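Local structure of diaminopimelate decarboxylase (Aquifex aeolicus, 2P3E) at residues Glu12-Gly16 against Glu17-Glu21; Glu255-Pro258 against Gln259-Ala262; Asp84-Ser87 against Gly88-Tyr92. The protein probably catalyses the pyridoxal phosphate-dependent decarboxylation of meso-2,6-diaminopimelate to L-lysine, the last step of lysine biosynthesis by the diaminopimelate pathway. All blocks are in the same frame, centred on the assembly; numbering follows the deposited sequence.

All three contacts are local, each made across a junction in one continuous run of chain, and they follow in series without nesting or crossing. Nearest the N terminus, contact 1 closes the tight turn of the hairpin formed by strands 11-14 and 17-20, at the surface beside strand 328-330. Contact 3 comes next, closing the bend from strand 82-85 of the parallel sheet into helix 88-96, at the interface with the second subunit. Last is contact 2, where the loop after strand 238-240 enters helix 258-269. Contacts 2 and 3 both belong to the pyridoxal-binding barrel, their centres about 27 Å apart; contact 1 lies on the far side of the chain's centre from contact 3.

Contact 1: residues Glu12-Gly16 against Glu17-Glu21; sequences EYRDG and ELFIE
Arg14 lies across the face of Phe19, the two side chains crossing at about a right angle. The aliphatic part of the arginine lies closest, with CB and CG at the CD2-CE2 side of the ring and CD over its middle, 3.7 Å from the Phe19 centroid. Beyond it the guanidinium continues over the same face, almost parallel to the ring (planes 16° apart) and offset toward its rim, with Arg14 CZ 4.6 Å from that centroid in a cation-pi stack. The straight chain from CG to NE, with chi2 -173° and chi3 -176°, lays the whole side chain across the ring. Glu12, on the same face of the sheet, fixes the guanidinium from its edge: Arg14 NE donates to Glu12 OE2 at 2.6 Å, nearly in the guanidinium plane. An arginine suits this place because its long chain covers an aromatic face while its planar head keeps an N-H for the carboxylate.

On the other face of the sheet Leu18 meets Tyr13. Leu18 CD1 stands over the centre of the tyrosine ring, 4.0 Å from its centroid, a CH-pi contact between a methyl of the branched leucine end and a flat face. Tyr13 OH reaches past it to the carbonyl of Pro330, and Ile329 and Leu4 pack around this pair.

The backbone holds both layers in register. Glu12 and Phe19 exchange two hydrogen bonds, as do Arg14 and Glu17; Phe19 N to Glu12 O measures 2.8 Å. Asp15 and Gly16 both have positive phi, which glycine tolerates easily, and they form the corner of a type I' turn from Arg14 to Glu17. The whole is a beta hairpin with a two-residue loop, a form in which the type I' turn suits the right-handed twist of the strands.

Contact 2: residues Glu255-Pro258 against Gln259-Ala262; sequences EPAP and QDLA
Asp260 reaches back to Ala257, the N-cap of helix 258-269, and accepts a hydrogen bond from its backbone N. This is the reciprocal half of a capping box, the bond from the N-cap N-H to the side chain of the third helical residue; alanine has no side-chain acceptor to offer in return, so only this half can form. It closes the first turn where the loop after strand 238-240 becomes helix.

Among the polar contacts, Ala257 N to Asp260 OD2 is short and straight, 2.7 Å with an N-H...O angle of 169°. The donor comes to the anti side of the carboxylate oxygen, 34° out of the carboxylate plane. Asp260 CG stands beside its own backbone N, chi1 -56°, which turns the short side chain back toward the cap. An aspartate suits the place: the helix dipole would probably favour its negative charge at this N-terminal end. Backbone bonds add to the closure, though Ala257 O receives only weak ones, from Asp260 N and from Leu261 N. The regular helical pattern is established with Ala262 N to Pro258 O, 3.0 Å. Gln259 NE2 hydrogen-bonds Asp263 OD1 further along the helix.

The apolar contacts suit the residue types. Pro258, the first helical residue, loses nothing by lacking an N-H there, since the first turn has no carbonyl to receive it, and its ring holds phi in the helical range. That ring packs on Ala50, Tyr51 and Ala54 of helix 41-54, joining two helices of the barrel's outer layer. Pro256 lies against Ile212 and Leu245. The small methyl of Ala257 lies beside the carboxylate, CB 3.5 Å from Asp260 OD2.

Contact 3: residues Asp84-Ser87 against Gly88-Tyr92; sequences DIVS and GGELY
Glu90 CG stands beside its backbone N (chi1 -59°) and the chain then runs extended, carrying the carboxylate back from the helix to Val86, while Ser87 OG is held between its own N and carbonyl carbon (chi1 73°), facing Glu90 N. Together they shape the turn from strand 82-85 into helix 88-96, within a beta-alpha-beta unit of the pyridoxal-binding TIM barrel.

Ser87 is the N-cap. Its hydroxyl oxygen accepts from Glu90 N at 3.1 Å, and its carbonyl receives Leu91 N at the same distance. Serine fits because a short hydroxyl can replace the carbonyl that the first turn lacks; OG also hydrogen-bonds Asn386 O of the second subunit. Gly88 and Gly89 bring no side chains to this packed turn, and Gly88 N is bound by Glu115.

Beneath the cap, Ile85 and Glu90 lie alongside each other, pointing opposite ways, CB to CB 3.7 Å. Ile85 CD1 reaches on to Leu91 CB at 3.6 Å, so branched and long aliphatic chains fill the angle between strand and helix, with Ile104 of the next strand against both Ile85 and Leu91. The side chain of Glu90 also touches Lys65, the residue expected by similarity to carry the cofactor, which places this turn close to the probable active site.

Glu90 OE1 binds Val86 N at 2.8 Å, the donor lying 42° out of the carboxylate plane. One water donates both to that oxygen and to Asp84 O, standing 2.6 Å from Glu90 OE1 and 2.8 Å from Asp84 O.

Contact 1: residues Glu12-Gly16 against Glu17-Glu21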
ATOM      1  N   GLU B  12      -6.047  23.474 -17.855  1.00 27.28           N
ATOM      2  CA  GLU B  12      -5.592  24.186 -19.045  1.00 28.02           C
ATOM      3  C   GLU B  12      -4.200  24.738 -18.855  1.00 27.56           C
ATOM      4  O   GLU B  12      -3.793  25.066 -17.734  1.00 26.75           O
ATOM      5  CB  GLU B  12      -6.546  25.344 -19.393  1.00 27.68           C
ATOM      6  CG  GLU B  12      -6.693  26.374 -18.311  1.00 29.37           C
ATOM      7  CD  GLU B  12      -7.467  27.610 -18.767  1.00 32.32           C
ATOM      8  OE1 GLU B  12      -8.339  27.487 -19.664  1.00 35.04           O
ATOM      9  OE2 GLU B  12      -7.196  28.701 -18.228  1.00 34.03           O
ATOM     10  N   TYR B  13      -3.478  24.851 -19.966  1.00 27.60           N
ATOM     11  CA  TYR B  13      -2.258  25.635 -19.995  1.00 27.51           C
ATOM     12  C   TYR B  13      -2.571  27.109 -20.264  1.00 28.35           C
ATOM     13  O   TYR B  13      -3.414  27.428 -21.113  1.00 28.35           O
ATOM     14  CB  TYR B  13      -1.315  25.103 -21.055  1.00 27.35           C
ATOM     15  CG  TYR B  13      -0.598  23.826 -20.683  1.00 26.42           C
ATOM     16  CD1 TYR B  13       0.422  23.824 -19.728  1.00 24.37           C
ATOM     17  CD2 TYR B  13      -0.913  22.627 -21.312  1.00 25.86           C
ATOM     18  CE1 TYR B  13       1.100  22.647 -19.395  1.00 24.11           C
ATOM     19  CE2 TYR B  13      -0.238  21.447 -20.995  1.00 26.18           C
ATOM     20  CZ  TYR B  13       0.760  21.465 -20.024  1.00 24.77           C
ATOM     21  OH  TYR B  13       1.419  20.297 -19.725  1.00 23.94           O
ATOM     22  N   ARG B  14      -1.919  27.989 -19.507  1.00 28.45           N
ATOM     23  CA  ARG B  14      -1.998  29.444 -19.707  1.00 29.25           C
ATOM     24  C   ARG B  14      -0.567  29.956 -19.844  1.00 28.91           C
ATOM     25  O   ARG B  14       0.172  30.003 -18.844  1.00 28.98           O
ATOM     26  CB  ARG B  14      -2.636  30.142 -18.504  1.00 29.09           C
ATOM     27  CG  ARG B  14      -4.077  29.791 -18.201  1.00 30.39           C
ATOM     28  CD  ARG B  14      -4.595  30.701 -17.072  1.00 30.79           C
ATOM     29  NE  ARG B  14      -5.952  30.364 -16.663  1.00 31.79           N
ATOM     30  CZ  ARG B  14      -6.632  30.986 -15.704  1.00 32.98           C
ATOM     31  NH1 ARG B  14      -6.100  32.013 -15.040  1.00 33.41           N
ATOM     32  NH2 ARG B  14      -7.862  30.581 -15.425  1.00 34.52           N
ATOM     33  N   ASP B  15      -0.177  30.323 -21.069  1.00 28.70           N
ATOM     34  CA  ASP B  15       1.185  30.814 -21.363  1.00 28.35           C
ATOM     35  C   ASP B  15       2.272  29.821 -20.903  1.00 27.76           C
ATOM     36  O   ASP B  15       3.256  30.205 -20.270  1.00 28.14           O
ATOM     37  CB  ASP B  15       1.395  32.207 -20.740  1.00 28.63           C
ATOM     38  CG  ASP B  15       2.746  32.818 -21.085  0.30 28.82           C
ATOM     39  OD1 ASP B  15       3.208  32.670 -22.237  0.20 28.63           O
ATOM     40  OD2 ASP B  15       3.346  33.446 -20.188  0.50 30.63           O
ATOM     41  N   GLY B  16       2.064  28.542 -21.208  1.00 27.76           N
ATOM     42  CA  GLY B  16       3.030  27.480 -20.899  1.00 26.59           C
ATOM     43  C   GLY B  16       2.944  26.916 -19.484  1.00 26.22           C
ATOM     44  O   GLY B  16       3.723  26.036 -19.129  1.00 26.22           O
ATOM     45  N   GLU B  17       2.005  27.423 -18.682  1.00 25.84           N
ATOM     46  CA  GLU B  17       1.849  27.008 -17.275  1.00 25.25           C
ATOM     47  C   GLU B  17       0.527  26.288 -17.035  1.00 23.88           C
ATOM     48  O   GLU B  17      -0.536  26.769 -17.442  1.00 24.01           O
ATOM     49  CB  GLU B  17       1.955  28.209 -16.329  1.00 25.05           C
ATOM     50  CG  GLU B  17       3.363  28.814 -16.212  1.00 26.13           C
ATOM     51  CD  GLU B  17       4.312  28.007 -15.323  1.00 27.70           C
ATOM     52  OE1 GLU B  17       3.887  26.990 -14.697  1.00 27.31           O
ATOM     53  OE2 GLU B  17       5.495  28.400 -15.243  0.40 25.47           O
ATOM     54  N   LEU B  18       0.596  25.145 -16.355  1.00 22.31           N
ATOM     55  CA  LEU B  18      -0.598  24.339 -16.086  1.00 21.53           C
ATOM     56  C   LEU B  18      -1.416  24.934 -14.938  1.00 20.92           C
ATOM     57  O   LEU B  18      -0.872  25.278 -13.884  1.00 20.59           O
ATOM     58  CB  LEU B  18      -0.223  22.864 -15.807  1.00 21.34           C
ATOM     59  CG  LEU B  18      -1.388  21.853 -15.772  1.00 21.26           C
ATOM     60  CD1 LEU B  18      -2.039  21.675 -17.135  1.00 19.73           C
ATOM     61  CD2 LEU B  18      -0.918  20.493 -15.235  1.00 20.87           C
ATOM     62  N   PHE B  19      -2.719  25.061 -15.169  1.00 20.85           N
ATOM     63  CA  PHE B  19      -3.673  25.574 -14.192  1.00 20.90           C
ATOM     64  C   PHE B  19      -4.804  24.549 -13.983  1.00 20.44           C
ATOM     65  O   PHE B  19      -5.161  23.822 -14.909  1.00 19.91           O
ATOM     66  CB  PHE B  19      -4.298  26.897 -14.670  1.00 21.38           C
ATOM     67  CG  PHE B  19      -3.413  28.115 -14.479  1.00 20.49           C
ATOM     68  CD1 PHE B  19      -3.653  29.006 -13.449  1.00 21.82           C
ATOM     69  CD2 PHE B  19      -2.361  28.378 -15.346  1.00 21.78           C
ATOM     70  CE1 PHE B  19      -2.842  30.141 -13.270  1.00 22.06           C
ATOM     71  CE2 PHE B  19      -1.532  29.509 -15.176  1.00 21.24           C
ATOM     72  CZ  PHE B  19      -1.776  30.384 -14.139  1.00 21.37           C
ATOM     73  N   ILE B  20      -5.375  24.539 -12.781  1.00 20.26           N
ATOM     74  CA  ILE B  20      -6.611  23.793 -12.496  1.00 20.61           C
ATOM     75  C   ILE B  20      -7.567  24.718 -11.769  1.00 20.44           C
ATOM     76  O   ILE B  20      -7.204  25.312 -10.757  1.00 21.41           O
ATOM     77  CB  ILE B  20      -6.339  22.494 -11.658  1.00 20.78           C
ATOM     78  CG1 ILE B  20      -7.627  21.661 -11.510  1.00 20.79           C
ATOM     79  CG2 ILE B  20      -5.695  22.826 -10.296  1.00 19.80           C
ATOM     80  CD1 ILE B  20      -7.408  20.294 -10.904  1.00 21.97           C
ATOM     81  N   GLU B  21      -8.786  24.851 -12.290  1.00 20.88           N
ATOM     82  CA  GLU B  21      -9.757  25.833 -11.782  1.00 21.36           C
ATOM     83  C   GLU B  21      -9.153  27.236 -11.518  1.00 21.14           C
ATOM     84  O   GLU B  21      -9.411  27.859 -10.478  1.00 21.76           O
ATOM     85  CB  GLU B  21     -10.482  25.302 -10.528  1.00 21.64           C
ATOM     86  CG  GLU B  21     -11.400  24.119 -10.818  1.00 22.03           C
ATOM     87  CD  GLU B  21     -12.608  24.087  -9.922  1.00 21.89           C
ATOM     88  OE1 GLU B  21     -13.212  25.162  -9.700  1.00 21.81           O
ATOM     89  OE2 GLU B  21     -12.957  22.986  -9.440  1.00 21.37           O
TER

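Contact 2: residues Glu255-Pro258 against Gln259-Ala262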
ATOM      1  N   GLU B 255     -14.612   7.678 -22.434  1.00 19.65           N
ATOM      2  CA  GLU B 255     -15.388   7.225 -21.270  1.00 20.08           C
ATOM      3  C   GLU B 255     -16.898   7.372 -21.505  1.00 19.99           C
ATOM      4  O   GLU B 255     -17.326   8.300 -22.185  1.00 19.00           O
ATOM      5  CB  GLU B 255     -14.961   7.954 -19.991  1.00 20.48           C
ATOM      6  CG  GLU B 255     -15.365   9.424 -19.934  1.00 21.12           C
ATOM      7  CD  GLU B 255     -14.949  10.120 -18.654  1.00 22.92           C
ATOM      8  OE1 GLU B 255     -13.962   9.705 -17.999  1.00 22.36           O
ATOM      9  OE2 GLU B 255     -15.618  11.118 -18.301  1.00 26.45           O
ATOM     10  N   PRO B 256     -17.700   6.441 -20.951  1.00 19.48           N
ATOM     11  CA  PRO B 256     -19.144   6.562 -21.044  1.00 19.56           C
ATOM     12  C   PRO B 256     -19.632   7.641 -20.063  1.00 19.37           C
ATOM     13  O   PRO B 256     -18.923   7.960 -19.108  1.00 19.57           O
ATOM     14  CB  PRO B 256     -19.628   5.173 -20.622  1.00 19.76           C
ATOM     15  CG  PRO B 256     -18.575   4.701 -19.633  1.00 20.02           C
ATOM     16  CD  PRO B 256     -17.283   5.220 -20.226  1.00 19.81           C
ATOM     17  N   ALA B 257     -20.791   8.237 -20.336  1.00 19.19           N
ATOM     18  CA  ALA B 257     -21.412   9.202 -19.428  1.00 17.95           C
ATOM     19  C   ALA B 257     -22.517   8.513 -18.634  1.00 17.32           C
ATOM     20  O   ALA B 257     -23.054   7.492 -19.082  1.00 17.21           O
ATOM     21  CB  ALA B 257     -21.982  10.378 -20.211  1.00 19.32           C
ATOM     22  N   PRO B 258     -22.859   9.048 -17.448  1.00 16.32           N
ATOM     23  CA  PRO B 258     -24.039   8.517 -16.773  1.00 16.34           C
ATOM     24  C   PRO B 258     -25.280   8.476 -17.673  1.00 16.40           C
ATOM     25  O   PRO B 258     -26.032   7.511 -17.629  1.00 15.58           O
ATOM     26  CB  PRO B 258     -24.232   9.486 -15.602  1.00 15.98           C
ATOM     27  CG  PRO B 258     -22.831   9.936 -15.281  1.00 16.91           C
ATOM     28  CD  PRO B 258     -22.169  10.070 -16.630  1.00 16.56           C
ATOM     29  N   GLN B 259     -25.478   9.511 -18.489  1.00 17.08           N
ATOM     30  CA  GLN B 259     -26.618   9.519 -19.420  1.00 17.52           C
ATOM     31  C   GLN B 259     -26.621   8.343 -20.402  1.00 17.61           C
ATOM     32  O   GLN B 259     -27.708   7.869 -20.784  1.00 18.19           O
ATOM     33  CB  GLN B 259     -26.734  10.849 -20.193  1.00 17.75           C
ATOM     34  CG  GLN B 259     -28.092  10.995 -20.914  1.00 18.45           C
ATOM     35  CD  GLN B 259     -29.285  10.935 -19.957  1.00 18.04           C
ATOM     36  OE1 GLN B 259     -29.367  11.694 -18.980  1.00 20.19           O
ATOM     37  NE2 GLN B 259     -30.216  10.038 -20.236  1.00 18.62           N
ATOM     38  N   ASP B 260     -25.438   7.889 -20.822  1.00 17.31           N
ATOM     39  CA  ASP B 260     -25.341   6.681 -21.661  1.00 18.14           C
ATOM     40  C   ASP B 260     -25.862   5.424 -20.953  1.00 17.83           C
ATOM     41  O   ASP B 260     -26.503   4.571 -21.585  1.00 17.70           O
ATOM     42  CB  ASP B 260     -23.911   6.431 -22.162  1.00 18.39           C
ATOM     43  CG  ASP B 260     -23.343   7.611 -22.912  1.00 20.77           C
ATOM     44  OD1 ASP B 260     -24.098   8.210 -23.700  1.00 22.33           O
ATOM     45  OD2 ASP B 260     -22.150   7.948 -22.704  1.00 22.14           O
ATOM     46  N   LEU B 261     -25.567   5.304 -19.655  1.00 17.49           N
ATOM     47  CA  LEU B 261     -26.068   4.186 -18.859  1.00 17.24           C
ATOM     48  C   LEU B 261     -27.568   4.293 -18.676  1.00 16.88           C
ATOM     49  O   LEU B 261     -28.273   3.292 -18.791  1.00 16.54           O
ATOM     50  CB  LEU B 261     -25.363   4.105 -17.500  1.00 17.55           C
ATOM     51  CG  LEU B 261     -25.742   2.914 -16.611  1.00 17.64           C
ATOM     52  CD1 LEU B 261     -25.297   1.566 -17.206  1.00 18.90           C
ATOM     53  CD2 LEU B 261     -25.195   3.104 -15.172  1.00 18.22           C
ATOM     54  N   ALA B 262     -28.061   5.508 -18.417  1.00 16.63           N
ATOM     55  CA  ALA B 262     -29.496   5.713 -18.252  1.00 17.02           C
ATOM     56  C   ALA B 262     -30.255   5.329 -19.531  1.00 16.78           C
ATOM     57  O   ALA B 262     -31.309   4.698 -19.454  1.00 17.25           O
ATOM     58  CB  ALA B 262     -29.802   7.160 -17.847  1.00 16.43           C
TER

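Contact 3: residues Asp84-Ser87 against Gly88-Tyr92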
ATOM      1  N   ASP B  84     -21.792   4.357  -0.196  1.00 13.76           N
ATOM      2  CA  ASP B  84     -21.582   2.920  -0.309  1.00 13.70           C
ATOM      3  C   ASP B  84     -20.307   2.626   0.474  1.00 13.48           C
ATOM      4  O   ASP B  84     -19.218   3.065   0.090  1.00 12.97           O
ATOM      5  CB  ASP B  84     -21.475   2.540  -1.799  1.00 14.03           C
ATOM      6  CG  ASP B  84     -20.767   1.192  -2.049  1.00 17.62           C
ATOM      7  OD1 ASP B  84     -20.942   0.236  -1.291  1.00 18.99           O
ATOM      8  OD2 ASP B  84     -20.003   1.105  -3.035  1.00 22.01           O
ATOM      9  N   ILE B  85     -20.459   1.913   1.585  1.00 12.49           N
ATOM     10  CA  ILE B  85     -19.355   1.654   2.495  1.00 13.34           C
ATOM     11  C   ILE B  85     -18.997   0.181   2.544  1.00 13.35           C
ATOM     12  O   ILE B  85     -19.843  -0.668   2.240  1.00 13.92           O
ATOM     13  CB  ILE B  85     -19.670   2.181   3.938  1.00 13.02           C
ATOM     14  CG1 ILE B  85     -20.848   1.398   4.569  1.00 12.82           C
ATOM     15  CG2 ILE B  85     -19.929   3.710   3.884  1.00 13.68           C
ATOM     16  CD1 ILE B  85     -21.025   1.569   6.096  1.00 14.22           C
ATOM     17  N   VAL B  86     -17.741  -0.119   2.908  1.00 13.52           N
ATOM     18  CA  VAL B  86     -17.262  -1.504   3.041  1.00 13.60           C
ATOM     19  C   VAL B  86     -16.548  -1.771   4.382  1.00 13.64           C
ATOM     20  O   VAL B  86     -15.920  -2.804   4.561  1.00 13.98           O
ATOM     21  CB  VAL B  86     -16.329  -1.930   1.827  1.00 14.26           C
ATOM     22  CG1 VAL B  86     -17.074  -1.788   0.496  1.00 13.65           C
ATOM     23  CG2 VAL B  86     -15.070  -1.085   1.796  1.00 13.64           C
ATOM     24  N   SER B  87     -16.674  -0.859   5.343  1.00 13.82           N
ATOM     25  CA  SER B  87     -15.998  -1.036   6.635  1.00 13.25           C
ATOM     26  C   SER B  87     -16.607  -0.085   7.658  1.00 13.54           C
ATOM     27  O   SER B  87     -17.322   0.858   7.301  1.00 13.18           O
ATOM     28  CB  SER B  87     -14.493  -0.722   6.505  1.00 12.70           C
ATOM     29  OG  SER B  87     -14.293   0.681   6.379  1.00 12.17           O
ATOM     30  N   GLY B  88     -16.314  -0.364   8.927  1.00 13.37           N
ATOM     31  CA  GLY B  88     -16.689   0.504  10.034  1.00 13.78           C
ATOM     32  C   GLY B  88     -16.026   1.860   9.930  1.00 13.41           C
ATOM     33  O   GLY B  88     -16.615   2.852  10.317  1.00 13.58           O
ATOM     34  N   GLY B  89     -14.795   1.904   9.410  1.00 13.04           N
ATOM     35  CA  GLY B  89     -14.122   3.187   9.185  1.00 12.54           C
ATOM     36  C   GLY B  89     -14.847   4.090   8.195  1.00 12.30           C
ATOM     37  O   GLY B  89     -14.895   5.313   8.382  1.00 12.52           O
ATOM     38  N   GLU B  90     -15.379   3.503   7.125  1.00 12.30           N
ATOM     39  CA  GLU B  90     -16.149   4.270   6.113  1.00 12.20           C
ATOM     40  C   GLU B  90     -17.517   4.689   6.649  1.00 12.43           C
ATOM     41  O   GLU B  90     -18.022   5.767   6.310  1.00 12.48           O
ATOM     42  CB  GLU B  90     -16.264   3.484   4.800  1.00 12.69           C
ATOM     43  CG  GLU B  90     -14.892   3.138   4.166  1.00 11.92           C
ATOM     44  CD  GLU B  90     -14.996   2.552   2.759  1.00 13.25           C
ATOM     45  OE1 GLU B  90     -16.107   2.118   2.335  1.00 14.24           O
ATOM     46  OE2 GLU B  90     -13.949   2.527   2.071  1.00 13.29           O
ATOM     47  N   LEU B  91     -18.089   3.856   7.511  1.00 13.19           N
ATOM     48  CA  LEU B  91     -19.312   4.244   8.251  1.00 13.78           C
ATOM     49  C   LEU B  91     -19.049   5.510   9.086  1.00 14.23           C
ATOM     50  O   LEU B  91     -19.802   6.484   9.009  1.00 13.24           O
ATOM     51  CB  LEU B  91     -19.808   3.103   9.136  1.00 12.86           C
ATOM     52  CG  LEU B  91     -21.067   3.421   9.985  1.00 14.90           C
ATOM     53  CD1 LEU B  91     -22.311   3.674   9.113  1.00 14.01           C
ATOM     54  CD2 LEU B  91     -21.345   2.329  11.010  1.00 14.30           C
ATOM     55  N   TYR B  92     -17.980   5.461   9.878  1.00 15.37           N
ATOM     56  CA  TYR B  92     -17.523   6.597  10.703  1.00 16.70           C
ATOM     57  C   TYR B  92     -17.364   7.828   9.835  1.00 17.12           C
ATOM     58  O   TYR B  92     -17.889   8.899  10.156  1.00 17.63           O
ATOM     59  CB  TYR B  92     -16.218   6.212  11.427  1.00 17.03           C
ATOM     60  CG  TYR B  92     -15.240   7.336  11.754  1.00 18.93           C
ATOM     61  CD1 TYR B  92     -15.208   7.909  13.026  1.00 20.74           C
ATOM     62  CD2 TYR B  92     -14.316   7.783  10.803  1.00 19.44           C
ATOM     63  CE1 TYR B  92     -14.306   8.931  13.346  1.00 20.72           C
ATOM     64  CE2 TYR B  92     -13.418   8.818  11.100  1.00 22.22           C
ATOM     65  CZ  TYR B  92     -13.421   9.378  12.375  1.00 20.65           C
ATOM     66  OH  TYR B  92     -12.517  10.373  12.666  1.00 22.56           O
TER
HETATM   67  O   HOH W   1     -16.749   1.885  -0.224  1.00 10.18           O